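Long-range contacts in periplasmic binding protein (Veillonella parvula, PDB 4N01), which probably binds a solute, perhaps a metal complex, in the periplasm for delivery to a membrane transporter: residues Lys209-Asp215 with Pro264-Ala270; Phe222-Glu226 with Asn240-Leu245; Ile232-Ile236 with Leu324-Ala328; Gly254-Thr258 with Asn292-Gln296. All blocks are in the same frame, centred on the assembly; numbering follows the deposited sequence. Where two conformers were deposited one is given.

Contact 1 of 4, residues Lys209-Asp215 with Pro264-Ala270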
loop_
_atom_site.group_PDB
_atom_site.type_symbol
_atom_site.label_atom_id
_atom_site.label_comp_id
_atom_site.label_asym_id
_atom_site.label_seq_id
_atom_site.Cartn_x
_atom_site.Cartn_y
_atom_site.Cartn_z
ATOM N N LYS A 209 -2.193 6.380 21.181
ATOM C CA LYS A 209 -1.682 5.070 21.581
ATOM C C LYS A 209 -0.401 4.739 20.834
ATOM O O LYS A 209 -0.221 5.158 19.691
ATOM C CB LYS A 209 -2.726 3.986 21.287
ATOM C CG LYS A 209 -4.020 4.172 22.042
ATOM C CD LYS A 209 -3.832 3.982 23.534
ATOM C CE LYS A 209 -5.172 4.113 24.252
ATOM N NZ LYS A 209 -5.071 3.743 25.682
ATOM N N ARG A 210 0.486 3.983 21.474
ATOM C CA ARG A 210 1.731 3.581 20.825
ATOM C C ARG A 210 1.584 2.194 20.223
ATOM O O ARG A 210 1.049 1.288 20.867
ATOM C CB ARG A 210 2.878 3.644 21.825
ATOM C CG ARG A 210 3.259 5.080 22.117
ATOM C CD ARG A 210 3.922 5.236 23.452
ATOM N NE ARG A 210 5.226 4.579 23.537
ATOM C CZ ARG A 210 6.354 5.077 23.032
ATOM N NH1 ARG A 210 6.342 6.230 22.369
ATOM N NH2 ARG A 210 7.498 4.419 23.179
ATOM N N VAL A 211 2.022 2.034 18.977
ATOM C CA VAL A 211 1.810 0.768 18.262
ATOM C C VAL A 211 3.105 0.215 17.655
ATOM O O VAL A 211 4.051 0.947 17.394
ATOM C CB VAL A 211 0.712 0.889 17.170
ATOM C CG1 VAL A 211 -0.576 1.448 17.777
ATOM C CG2 VAL A 211 1.180 1.773 15.997
ATOM N N PHE A 212 3.144 -1.090 17.447
ATOM C CA PHE A 212 4.272 -1.732 16.793
ATOM C C PHE A 212 3.710 -2.573 15.661
ATOM O O PHE A 212 2.750 -3.324 15.848
ATOM C CB PHE A 212 5.024 -2.614 17.797
ATOM C CG PHE A 212 6.064 -3.500 17.170
ATOM C CD1 PHE A 212 7.238 -2.958 16.648
ATOM C CD2 PHE A 212 5.884 -4.872 17.121
ATOM C CE1 PHE A 212 8.204 -3.783 16.069
ATOM C CE2 PHE A 212 6.843 -5.701 16.553
ATOM C CZ PHE A 212 8.003 -5.156 16.024
ATOM N N ILE A 213 4.275 -2.424 14.470
ATOM C CA ILE A 213 3.826 -3.221 13.335
ATOM C C ILE A 213 4.713 -4.460 13.176
ATOM O O ILE A 213 5.931 -4.353 12.995
ATOM C CB ILE A 213 3.845 -2.410 12.025
ATOM C CG1 ILE A 213 2.868 -1.234 12.125
ATOM C CG2 ILE A 213 3.457 -3.309 10.869
ATOM C CD1 ILE A 213 3.482 0.029 12.652
ATOM N N TYR A 214 4.096 -5.634 13.234
ATOM C CA TYR A 214 4.822 -6.894 13.154
ATOM C C TYR A 214 4.487 -7.538 11.812
ATOM O O TYR A 214 3.380 -8.054 11.613
ATOM C CB TYR A 214 4.417 -7.790 14.334
ATOM C CG TYR A 214 5.006 -9.195 14.370
ATOM C CD1 TYR A 214 6.144 -9.475 15.117
ATOM C CD2 TYR A 214 4.398 -10.244 13.692
ATOM C CE1 TYR A 214 6.671 -10.759 15.175
ATOM C CE2 TYR A 214 4.917 -11.527 13.745
ATOM C CZ TYR A 214 6.052 -11.777 14.485
ATOM O OH TYR A 214 6.554 -13.055 14.532
ATOM N N ASP A 215 5.424 -7.478 10.872
ATOM C CA ASP A 215 5.193 -8.093 9.571
ATOM C C ASP A 215 5.475 -9.579 9.630
ATOM O O ASP A 215 4.688 -10.406 9.144
ATOM C CB ASP A 215 6.090 -7.473 8.510
ATOM C CG ASP A 215 5.931 -8.144 7.164
ATOM O OD1 ASP A 215 5.093 -7.677 6.361
ATOM O OD2 ASP A 215 6.630 -9.153 6.904
ATOM N N PRO A 264 4.988 -0.953 23.317
ATOM C CA PRO A 264 3.770 -0.536 22.615
ATOM C C PRO A 264 2.470 -0.962 23.303
ATOM O O PRO A 264 2.425 -2.007 23.971
ATOM C CB PRO A 264 3.886 -1.250 21.266
ATOM C CG PRO A 264 4.781 -2.448 21.556
ATOM C CD PRO A 264 5.762 -1.955 22.565
ATOM N N ASP A 265 1.426 -0.146 23.137
ATOM C CA ASP A 265 0.071 -0.465 23.608
ATOM C C ASP A 265 -0.601 -1.535 22.744
ATOM O O ASP A 265 -1.366 -2.361 23.249
ATOM C CB ASP A 265 -0.796 0.806 23.571
ATOM C CG ASP A 265 -0.305 1.868 24.536
ATOM O OD1 ASP A 265 -0.139 1.539 25.724
ATOM O OD2 ASP A 265 -0.065 3.026 24.106
ATOM N N TYR A 266 -0.333 -1.500 21.439
ATOM C CA TYR A 266 -0.946 -2.446 20.493
ATOM C C TYR A 266 0.112 -3.007 19.569
ATOM O O TYR A 266 1.072 -2.320 19.227
ATOM C CB TYR A 266 -2.063 -1.777 19.659
ATOM C CG TYR A 266 -3.238 -1.378 20.505
ATOM C CD1 TYR A 266 -4.373 -2.174 20.576
ATOM C CD2 TYR A 266 -3.193 -0.230 21.278
ATOM C CE1 TYR A 266 -5.444 -1.827 21.388
ATOM C CE2 TYR A 266 -4.244 0.124 22.098
ATOM C CZ TYR A 266 -5.366 -0.679 22.151
ATOM O OH TYR A 266 -6.400 -0.322 22.974
ATOM N N ILE A 267 -0.059 -4.259 19.171
ATOM C CA ILE A 267 0.781 -4.844 18.139
ATOM C C ILE A 267 -0.078 -5.159 16.917
ATOM O O ILE A 267 -1.039 -5.932 16.988
ATOM C CB ILE A 267 1.494 -6.133 18.635
ATOM C CG1 ILE A 267 2.546 -5.780 19.695
ATOM C CG2 ILE A 267 2.156 -6.851 17.459
ATOM C CD1 ILE A 267 3.017 -6.984 20.500
ATOM N N ILE A 268 0.252 -4.534 15.792
ATOM C CA ILE A 268 -0.515 -4.714 14.576
ATOM C C ILE A 268 0.215 -5.738 13.729
ATOM O O ILE A 268 1.387 -5.565 13.401
ATOM C CB ILE A 268 -0.628 -3.376 13.802
ATOM C CG1 ILE A 268 -1.408 -2.348 14.633
ATOM C CG2 ILE A 268 -1.301 -3.587 12.455
ATOM C CD1 ILE A 268 -1.251 -0.887 14.126
ATOM N N ILE A 269 -0.486 -6.801 13.361
ATOM C CA ILE A 269 0.142 -7.960 12.754
ATOM C C ILE A 269 -0.352 -8.138 11.326
ATOM O O ILE A 269 -1.561 -8.233 11.087
ATOM C CB ILE A 269 -0.223 -9.236 13.543
ATOM C CG1 ILE A 269 0.406 -9.188 14.950
ATOM C CG2 ILE A 269 0.182 -10.498 12.766
ATOM C CD1 ILE A 269 -0.024 -10.355 15.838
ATOM N N ALA A 270 0.576 -8.197 10.376
ATOM C CA ALA A 270 0.205 -8.432 8.983
ATOM C C ALA A 270 -0.128 -9.908 8.756
ATOM O O ALA A 270 0.676 -10.797 9.044
ATOM C CB ALA A 270 1.323 -7.981 8.038
HETATM O O HOH W 1 -5.334 0.976 25.432
#
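The two segments are joined by backbone hydrogen bonds in which F212 and Y214 each bond the residues on either side of their opposite number. Y266 N gives to R210 O at 3.2 Å, F212 N to Y266 O at 3.0 Å, I268 N to F212 O at 2.8 Å, Y214 N to I268 O at 2.7 Å, and A270 N to Y214 O at 3.1 Å. Ahead of this run the carboxylate of D265 stands in for a backbone carbonyl: its OD2 accepts from R210 N at 2.9 Å and 176°. Strand axes 4.6 Å apart and an angle of 22° between their directions identify neighbouring parallel strands, here the two central ones of the four-stranded sheet of the C-terminal lobe, in order 238-240, 209-214, 266-270, 306-309. Water 1 joins K209 NZ (2.8 Å) to Y266 OH (3.0 Å) near the start of the two strands. V211, I213, Y266 and I268 project from one face, where V211 CB meets I268 CD1 at 4.0 Å. F212, Y214, I267 and I269 occupy the other; there Y214 CB lies 4.0 Å from I267 CG2, while F212 CB reaches back to P264 CG at 3.8 Å. I269 continues onto F282 and I286 of helix 280-290.

Contact 2 of 4, residues Phe222-Glu226 with Asn240-Leu245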
loop_
_atom_site.group_PDB
_atom_site.type_symbol
_atom_site.label_atom_id
_atom_site.label_comp_id
_atom_site.label_asym_id
_atom_site.label_seq_id
_atom_site.Cartn_x
_atom_site.Cartn_y
_atom_site.Cartn_z
ATOM N N PHE A 222 10.642 -8.076 11.618
ATOM C CA PHE A 222 10.674 -7.200 10.453
ATOM C C PHE A 222 9.516 -6.242 10.635
ATOM O O PHE A 222 8.375 -6.670 10.862
ATOM C CB PHE A 222 10.481 -8.048 9.195
ATOM C CG PHE A 222 10.803 -7.335 7.908
ATOM C CD1 PHE A 222 12.120 -7.070 7.552
ATOM C CD2 PHE A 222 9.787 -6.971 7.032
ATOM C CE1 PHE A 222 12.420 -6.433 6.350
ATOM C CE2 PHE A 222 10.075 -6.328 5.831
ATOM C CZ PHE A 222 11.392 -6.058 5.491
ATOM N N THR A 223 9.793 -4.946 10.540
ATOM C CA THR A 223 8.818 -3.949 10.963
ATOM C C THR A 223 8.867 -2.663 10.132
ATOM O O THR A 223 9.752 -2.484 9.296
ATOM C CB THR A 223 9.027 -3.622 12.445
ATOM O OG1 THR A 223 7.969 -2.779 12.915
ATOM C CG2 THR A 223 10.362 -2.920 12.646
ATOM N N ALA A 224 7.897 -1.775 10.345
ATOM C CA ALA A 224 7.864 -0.517 9.604
ATOM C C ALA A 224 8.505 0.601 10.425
ATOM O O ALA A 224 8.318 0.681 11.649
ATOM C CB ALA A 224 6.424 -0.155 9.227
ATOM N N PHE A 225 9.264 1.464 9.758
ATOM C CA PHE A 225 9.946 2.562 10.452
ATOM C C PHE A 225 9.381 3.918 10.053
ATOM O O PHE A 225 8.653 4.546 10.824
ATOM C CB PHE A 225 11.475 2.501 10.231
ATOM C CG PHE A 225 12.148 1.363 10.976
ATOM C CD1 PHE A 225 12.794 1.588 12.191
ATOM C CD2 PHE A 225 12.131 0.069 10.464
ATOM C CE1 PHE A 225 13.426 0.536 12.882
ATOM C CE2 PHE A 225 12.748 -0.981 11.151
ATOM C CZ PHE A 225 13.388 -0.746 12.363
ATOM N N GLU A 226 9.717 4.370 8.853
ATOM C CA GLU A 226 9.280 5.692 8.411
ATOM C C GLU A 226 8.431 5.583 7.156
ATOM O O GLU A 226 8.377 4.530 6.527
ATOM C CB GLU A 226 10.491 6.609 8.143
ATOM C CG GLU A 226 11.423 6.818 9.356
ATOM C CD GLU A 226 10.748 7.445 10.577
ATOM O OE1 GLU A 226 9.616 7.972 10.456
ATOM O OE2 GLU A 226 11.358 7.425 11.676
ATOM N N ASN A 240 3.652 4.917 15.655
ATOM C CA ASN A 240 4.591 3.813 15.434
ATOM C C ASN A 240 5.838 3.950 16.303
ATOM O O ASN A 240 6.576 4.936 16.175
ATOM C CB ASN A 240 4.975 3.775 13.941
ATOM C CG ASN A 240 5.928 2.640 13.596
ATOM O OD1 ASN A 240 6.308 1.849 14.459
ATOM N ND2 ASN A 240 6.288 2.534 12.311
ATOM N N VAL A 241 6.071 2.987 17.201
ATOM C CA VAL A 241 7.196 3.116 18.138
ATOM C C VAL A 241 8.555 2.976 17.474
ATOM O O VAL A 241 9.588 3.301 18.082
ATOM C CB VAL A 241 7.120 2.111 19.322
ATOM C CG1 VAL A 241 5.887 2.395 20.190
ATOM C CG2 VAL A 241 7.103 0.685 18.804
HETATM N N MSE A 242 8.572 2.487 16.236
HETATM C CA MSE A 242 9.840 2.358 15.517
HETATM C C MSE A 242 10.170 3.622 14.709
HETATM O O MSE A 242 11.257 3.737 14.148
HETATM C CB MSE A 242 9.857 1.113 14.609
HETATM C CG MSE A 242 9.605 -0.196 15.363
HETATM SE SE MSE A 242 10.808 -0.449 16.909
HETATM C CE MSE A 242 12.312 -1.198 15.931
ATOM N N SER A 243 9.230 4.567 14.654
ATOM C CA SER A 243 9.471 5.842 13.974
ATOM C C SER A 243 10.178 6.828 14.907
ATOM O O SER A 243 10.080 6.709 16.130
ATOM C CB SER A 243 8.153 6.433 13.462
ATOM O OG SER A 243 8.352 7.717 12.879
ATOM N N GLY A 244 10.901 7.787 14.333
ATOM C CA GLY A 244 11.644 8.757 15.127
ATOM C C GLY A 244 12.913 8.178 15.737
ATOM O O GLY A 244 13.486 8.763 16.662
ATOM N N LEU A 245 13.358 7.027 15.232
ATOM C CA LEU A 245 14.596 6.405 15.734
ATOM C C LEU A 245 15.787 6.574 14.784
ATOM O O LEU A 245 16.840 5.968 14.983
ATOM C CB LEU A 245 14.376 4.919 16.024
ATOM C CG LEU A 245 13.257 4.591 17.017
ATOM C CD1 LEU A 245 13.214 3.101 17.272
ATOM C CD2 LEU A 245 13.445 5.353 18.331
HETATM O O HOH W 2 6.534 -0.790 14.127
HETATM O O HOH W 3 13.064 5.503 12.760
#
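Three direct hydrogen bonds, two bridging waters and one aromatic contact hold the end of strand 221-224 against the loop 240-245. Among the direct bonds, N240 ND2 gives to A224 O at 2.8 Å and 166°. The carboxylate of E226 takes two donors, S243 OG to OE1 and G244 N to OE2, each at 2.7 Å, so both of its oxygens clasp the outgoing end of the turn. The turn itself, N240 to S243, is type I, closed by S243 N to N240 O (3.1 Å). N240 OD1 accepts from M242 N at 2.9 Å, an Asx turn. Water 2 donates to T223 OG1 and N240 OD1, 2.7 Å from each; T223 OG1 also hydrogen-bonds I213 O of strand 209-214. Water 3 links E226 OE2 (2.8 Å), M242 O (2.9 Å) and L245 N (2.9 Å). M242, a selenomethionine, supplies the apolar part: its CB sits over the face of the F225 ring, 4.2 Å from the centroid and 26° off the normal, and its CE lies 3.7 Å from F225 CE1. Beyond the pair, F225 packs on A252 of strand 251-253, and M242 wedges between F212 of strand 209-214 and T258 of helix 256-262.

Contact 3 of 4, residues Ile232-Ile236 with Leu324-Ala328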
loop_
_atom_site.group_PDB
_atom_site.type_symbol
_atom_site.label_atom_id
_atom_site.label_comp_id
_atom_site.label_asym_id
_atom_site.label_seq_id
_atom_site.Cartn_x
_atom_site.Cartn_y
_atom_site.Cartn_z
ATOM N N ILE A 232 0.118 7.319 7.951
ATOM C CA ILE A 232 -1.333 7.123 7.944
ATOM C C ILE A 232 -1.841 6.722 9.337
ATOM O O ILE A 232 -2.921 7.136 9.755
ATOM C CB ILE A 232 -1.786 6.113 6.867
ATOM C CG1 ILE A 232 -1.156 4.736 7.105
ATOM C CG2 ILE A 232 -1.404 6.634 5.492
ATOM C CD1 ILE A 232 -2.123 3.601 7.047
ATOM N N LEU A 233 -1.050 5.943 10.069
ATOM C CA LEU A 233 -1.430 5.560 11.430
ATOM C C LEU A 233 -1.469 6.759 12.375
ATOM O O LEU A 233 -2.292 6.808 13.294
ATOM C CB LEU A 233 -0.497 4.458 11.987
ATOM C CG LEU A 233 -0.683 3.095 11.309
ATOM C CD1 LEU A 233 0.362 2.103 11.831
ATOM C CD2 LEU A 233 -2.101 2.572 11.545
ATOM N N LYS A 234 -0.615 7.747 12.135
ATOM C CA LYS A 234 -0.654 8.969 12.939
ATOM C C LYS A 234 -1.999 9.695 12.810
ATOM O O LYS A 234 -2.423 10.405 13.725
ATOM C CB LYS A 234 0.507 9.901 12.569
ATOM C CG LYS A 234 1.840 9.449 13.144
ATOM C CD LYS A 234 2.968 10.420 12.821
ATOM C CE LYS A 234 4.212 10.066 13.638
ATOM N NZ LYS A 234 5.442 10.768 13.163
ATOM N N LEU A 235 -2.679 9.506 11.686
ATOM C CA LEU A 235 -3.980 10.158 11.477
ATOM C C LEU A 235 -5.063 9.714 12.476
ATOM O O LEU A 235 -6.049 10.432 12.678
ATOM C CB LEU A 235 -4.485 9.916 10.048
ATOM C CG LEU A 235 -3.659 10.530 8.917
ATOM C CD1 LEU A 235 -4.244 10.048 7.588
ATOM C CD2 LEU A 235 -3.651 12.055 8.980
ATOM N N ILE A 236 -4.898 8.536 13.075
ATOM C CA ILE A 236 -5.885 8.034 14.031
ATOM C C ILE A 236 -5.286 7.866 15.419
ATOM O O ILE A 236 -5.729 7.021 16.195
ATOM C CB ILE A 236 -6.522 6.691 13.596
ATOM C CG1 ILE A 236 -5.440 5.632 13.342
ATOM C CG2 ILE A 236 -7.405 6.889 12.361
ATOM C CD1 ILE A 236 -6.016 4.191 13.196
ATOM N N LEU A 324 -8.389 2.463 8.166
ATOM C CA LEU A 324 -8.205 3.358 9.306
ATOM C C LEU A 324 -9.468 3.470 10.155
ATOM O O LEU A 324 -9.397 3.636 11.373
ATOM C CB LEU A 324 -7.780 4.742 8.829
ATOM C CG LEU A 324 -6.331 4.922 8.356
ATOM C CD1 LEU A 324 -6.131 6.367 7.884
ATOM C CD2 LEU A 324 -5.349 4.596 9.456
ATOM N N LYS A 325 -10.626 3.378 9.514
ATOM C CA LYS A 325 -11.895 3.379 10.236
ATOM C C LYS A 325 -11.948 2.201 11.214
ATOM O O LYS A 325 -12.237 2.370 12.407
ATOM C CB LYS A 325 -13.055 3.303 9.250
ATOM C CG LYS A 325 -14.424 3.501 9.856
ATOM C CD LYS A 325 -15.480 3.618 8.747
ATOM C CE LYS A 325 -16.860 3.928 9.298
ATOM N NZ LYS A 325 -17.401 2.830 10.141
ATOM N N ARG A 326 -11.654 1.008 10.706
ATOM C CA ARG A 326 -11.671 -0.205 11.527
ATOM C C ARG A 326 -10.616 -0.149 12.626
ATOM O O ARG A 326 -10.886 -0.522 13.773
ATOM C CB ARG A 326 -11.451 -1.441 10.653
ATOM C CG ARG A 326 -11.663 -2.765 11.374
ATOM C CD ARG A 326 -11.404 -3.955 10.438
ATOM N NE ARG A 326 -9.983 -4.293 10.358
ATOM C CZ ARG A 326 -9.225 -4.142 9.275
ATOM N NH1 ARG A 326 -9.749 -3.664 8.147
ATOM N NH2 ARG A 326 -7.941 -4.491 9.318
ATOM N N LEU A 327 -9.419 0.317 12.277
ATOM C CA LEU A 327 -8.313 0.353 13.221
ATOM C C LEU A 327 -8.617 1.345 14.332
ATOM O O LEU A 327 -8.329 1.074 15.494
ATOM C CB LEU A 327 -7.002 0.733 12.517
ATOM C CG LEU A 327 -6.405 -0.320 11.575
ATOM C CD1 LEU A 327 -5.229 0.237 10.782
ATOM C CD2 LEU A 327 -5.950 -1.498 12.365
ATOM N N ALA A 328 -9.233 2.475 13.974
ATOM C CA ALA A 328 -9.610 3.478 14.964
ATOM C C ALA A 328 -10.603 2.898 15.961
ATOM O O ALA A 328 -10.575 3.220 17.155
ATOM C CB ALA A 328 -10.200 4.710 14.281
#
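No hydrogen bond crosses between 232-236 and 324-328; the contact is packing, mostly of aliphatic side chains with some against backbone atoms, burying 289 Å² summed over both sides. I236 and L324 contribute most. The CA-to-CB bond of I236 points toward 324-328, and its rotamer, chi1 56° (p) with chi2 168° (t), brings CD1 to 3.8 Å from L324 CD2, 3.7 Å from L327 CB and 3.7 Å from A328 N, while I236 CG2 lies 4.0 Å from A328 CB. L324, in the mt rotamer (-75°, 178°), answers from the other side. Its CD2 reaches I232 O at 3.5 Å and I232 CD1 at 4.1 Å, and its CD1 meets L235 CD1 at 4.1 Å. L233, L235 and L327 are mt as well; L233 leaves its backbone sideways, yet its CD2 comes within 4.0 Å of L327 CD1. I232 has chi1 60° (p) and chi2 132°, between wells. I199 of helix 182-203 touches both I236 and A328, and L327 rests on strand 306-309. Helices layered over a parallel sheet are the mark of an alpha/beta lobe; here the packing joins helix 228-234 and the residues that follow it to the C-terminal helix 320-332.

Contact 4 of 4, residues Gly254-Thr258 with Asn292-Gln296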
loop_
_atom_site.group_PDB
_atom_site.type_symbol
_atom_site.label_atom_id
_atom_site.label_comp_id
_atom_site.label_asym_id
_atom_site.label_seq_id
_atom_site.Cartn_x
_atom_site.Cartn_y
_atom_site.Cartn_z
ATOM N N GLY A 254 14.167 -5.027 12.895
ATOM C CA GLY A 254 14.324 -4.305 14.150
ATOM C C GLY A 254 14.914 -5.254 15.185
ATOM O O GLY A 254 15.197 -6.414 14.879
ATOM N N SER A 255 15.104 -4.750 16.402
ATOM C CA SER A 255 15.521 -5.575 17.529
ATOM C C SER A 255 14.380 -5.643 18.532
ATOM O O SER A 255 13.695 -4.642 18.760
ATOM C CB SER A 255 16.760 -4.981 18.198
ATOM O OG SER A 255 17.912 -5.171 17.393
ATOM N N TRP A 256 14.161 -6.816 19.119
ATOM C CA TRP A 256 13.156 -6.946 20.166
ATOM C C TRP A 256 13.485 -6.037 21.357
ATOM O O TRP A 256 12.581 -5.558 22.022
ATOM C CB TRP A 256 13.036 -8.399 20.647
ATOM C CG TRP A 256 12.275 -9.331 19.713
ATOM C CD1 TRP A 256 12.738 -10.496 19.165
ATOM C CD2 TRP A 256 10.925 -9.177 19.236
ATOM N NE1 TRP A 256 11.760 -11.072 18.375
ATOM C CE2 TRP A 256 10.645 -10.277 18.400
ATOM C CE3 TRP A 256 9.935 -8.202 19.425
ATOM C CZ2 TRP A 256 9.413 -10.443 17.769
ATOM C CZ3 TRP A 256 8.713 -8.367 18.793
ATOM C CH2 TRP A 256 8.463 -9.476 17.977
ATOM N N GLU A 257 14.772 -5.818 21.625
ATOM C CA GLU A 257 15.190 -4.914 22.709
ATOM C C GLU A 257 14.546 -3.547 22.546
ATOM O O GLU A 257 14.078 -2.949 23.517
ATOM C CB GLU A 257 16.715 -4.763 22.764
ATOM C CG GLU A 257 17.420 -5.960 23.372
ATOM C CD GLU A 257 17.392 -7.180 22.464
ATOM O OE1 GLU A 257 17.288 -7.005 21.226
ATOM O OE2 GLU A 257 17.467 -8.318 22.986
ATOM N N THR A 258 14.495 -3.076 21.305
ATOM C CA THR A 258 13.957 -1.761 21.019
ATOM C C THR A 258 12.446 -1.754 21.242
ATOM O O THR A 258 11.895 -0.814 21.824
ATOM C CB THR A 258 14.279 -1.347 19.573
ATOM O OG1 THR A 258 15.703 -1.325 19.404
ATOM C CG2 THR A 258 13.722 0.039 19.289
ATOM N N ASN A 292 7.257 -16.138 23.382
ATOM C CA ASN A 292 8.581 -15.534 23.536
ATOM C C ASN A 292 8.713 -14.900 24.924
ATOM O O ASN A 292 8.099 -13.864 25.205
ATOM C CB ASN A 292 8.786 -14.487 22.445
ATOM C CG ASN A 292 10.219 -13.969 22.375
ATOM O OD1 ASN A 292 10.962 -13.993 23.358
ATOM N ND2 ASN A 292 10.606 -13.489 21.203
ATOM N N PRO A 293 9.515 -15.521 25.799
ATOM C CA PRO A 293 9.612 -15.066 27.190
ATOM C C PRO A 293 10.137 -13.635 27.290
ATOM O O PRO A 293 9.832 -12.943 28.258
ATOM C CB PRO A 293 10.618 -16.041 27.815
ATOM C CG PRO A 293 10.664 -17.215 26.884
ATOM C CD PRO A 293 10.400 -16.662 25.520
ATOM N N GLN A 294 10.898 -13.186 26.299
ATOM C CA GLN A 294 11.463 -11.838 26.343
ATOM C C GLN A 294 10.391 -10.752 26.233
ATOM O O GLN A 294 10.613 -9.622 26.659
ATOM C CB GLN A 294 12.507 -11.648 25.231
ATOM C CG GLN A 294 13.600 -10.623 25.574
ATOM C CD GLN A 294 14.528 -10.300 24.409
ATOM O OE1 GLN A 294 14.423 -10.886 23.328
ATOM N NE2 GLN A 294 15.442 -9.355 24.626
ATOM N N LEU A 295 9.231 -11.097 25.685
ATOM C CA LEU A 295 8.219 -10.093 25.330
ATOM C C LEU A 295 7.057 -10.036 26.316
ATOM O O LEU A 295 6.094 -9.286 26.108
ATOM C CB LEU A 295 7.660 -10.405 23.942
ATOM C CG LEU A 295 8.715 -10.596 22.851
ATOM C CD1 LEU A 295 8.049 -10.904 21.515
ATOM C CD2 LEU A 295 9.590 -9.340 22.748
ATOM N N GLN A 296 7.148 -10.812 27.385
ATOM C CA GLN A 296 5.977 -11.048 28.218
ATOM C C GLN A 296 5.502 -9.865 29.053
ATOM O O GLN A 296 4.355 -9.843 29.496
ATOM C CB GLN A 296 6.147 -12.299 29.085
ATOM C CG GLN A 296 5.554 -13.540 28.437
ATOM C CD GLN A 296 4.117 -13.340 27.954
ATOM O OE1 GLN A 296 3.720 -13.889 26.926
ATOM N NE2 GLN A 296 3.326 -12.570 28.708
HETATM O O HOH W 4 16.201 -10.330 21.185
#
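Segment 254-258 runs extended through G254 and S255, then turns into helix 256-262 at W256 (phi/psi -60°/-32°), S255 holding the N-cap position. Segment 292-296 is a compact turn: L295 N bonds N292 O at 3.0 Å, and N292 OD1 accepts from Q294 N at 3.1 Å, an Asx turn. The nearest CA pair, W256 and L295, is 7.8 Å apart, so side chains must bridge the gap. This joins the start of one helix of the alpha/beta lobe to the loop between helices 280-290 and 299-303, at the periphery: the centre of the contact lies about 27 Å from the centre of the chain. W256 does most of the packing. L295 CD1 lies 3.7 Å from the centroid of the W256 six-membered ring and 7° off the normal, a CH-pi contact, and L295 CD2 is 3.5 Å from W256 CE3. Farther out, Q294 NE2 donates to E257 OE2 at 2.8 Å and 162°, and water 4 bridges E257 OE2 (3.0 Å) and Q294 OE1 (2.8 Å).

Contact 1 forms the middle of the four-stranded parallel sheet, and the other three touch it. Contact 2, nested within its chain loop with centres 10 Å apart, is tied on by I213 O to T223 OG1 (2.6 Å) and V211 O to V241 N (2.9 Å), both probable hydrogen bonds. Contacts 3 and 4 cover opposite faces: L233 CD1 packs on I213 CD1 at 3.8 Å, whereas W256 CH2 packs on Y214 CE1 at 3.6 Å. These two are about 25 Å apart between centres and do not meet. Contact 4 follows contact 2 in sequence and lies inside the loop closed by contact 3. Together they describe a sheet layered between helices, forming one lobe of the protein.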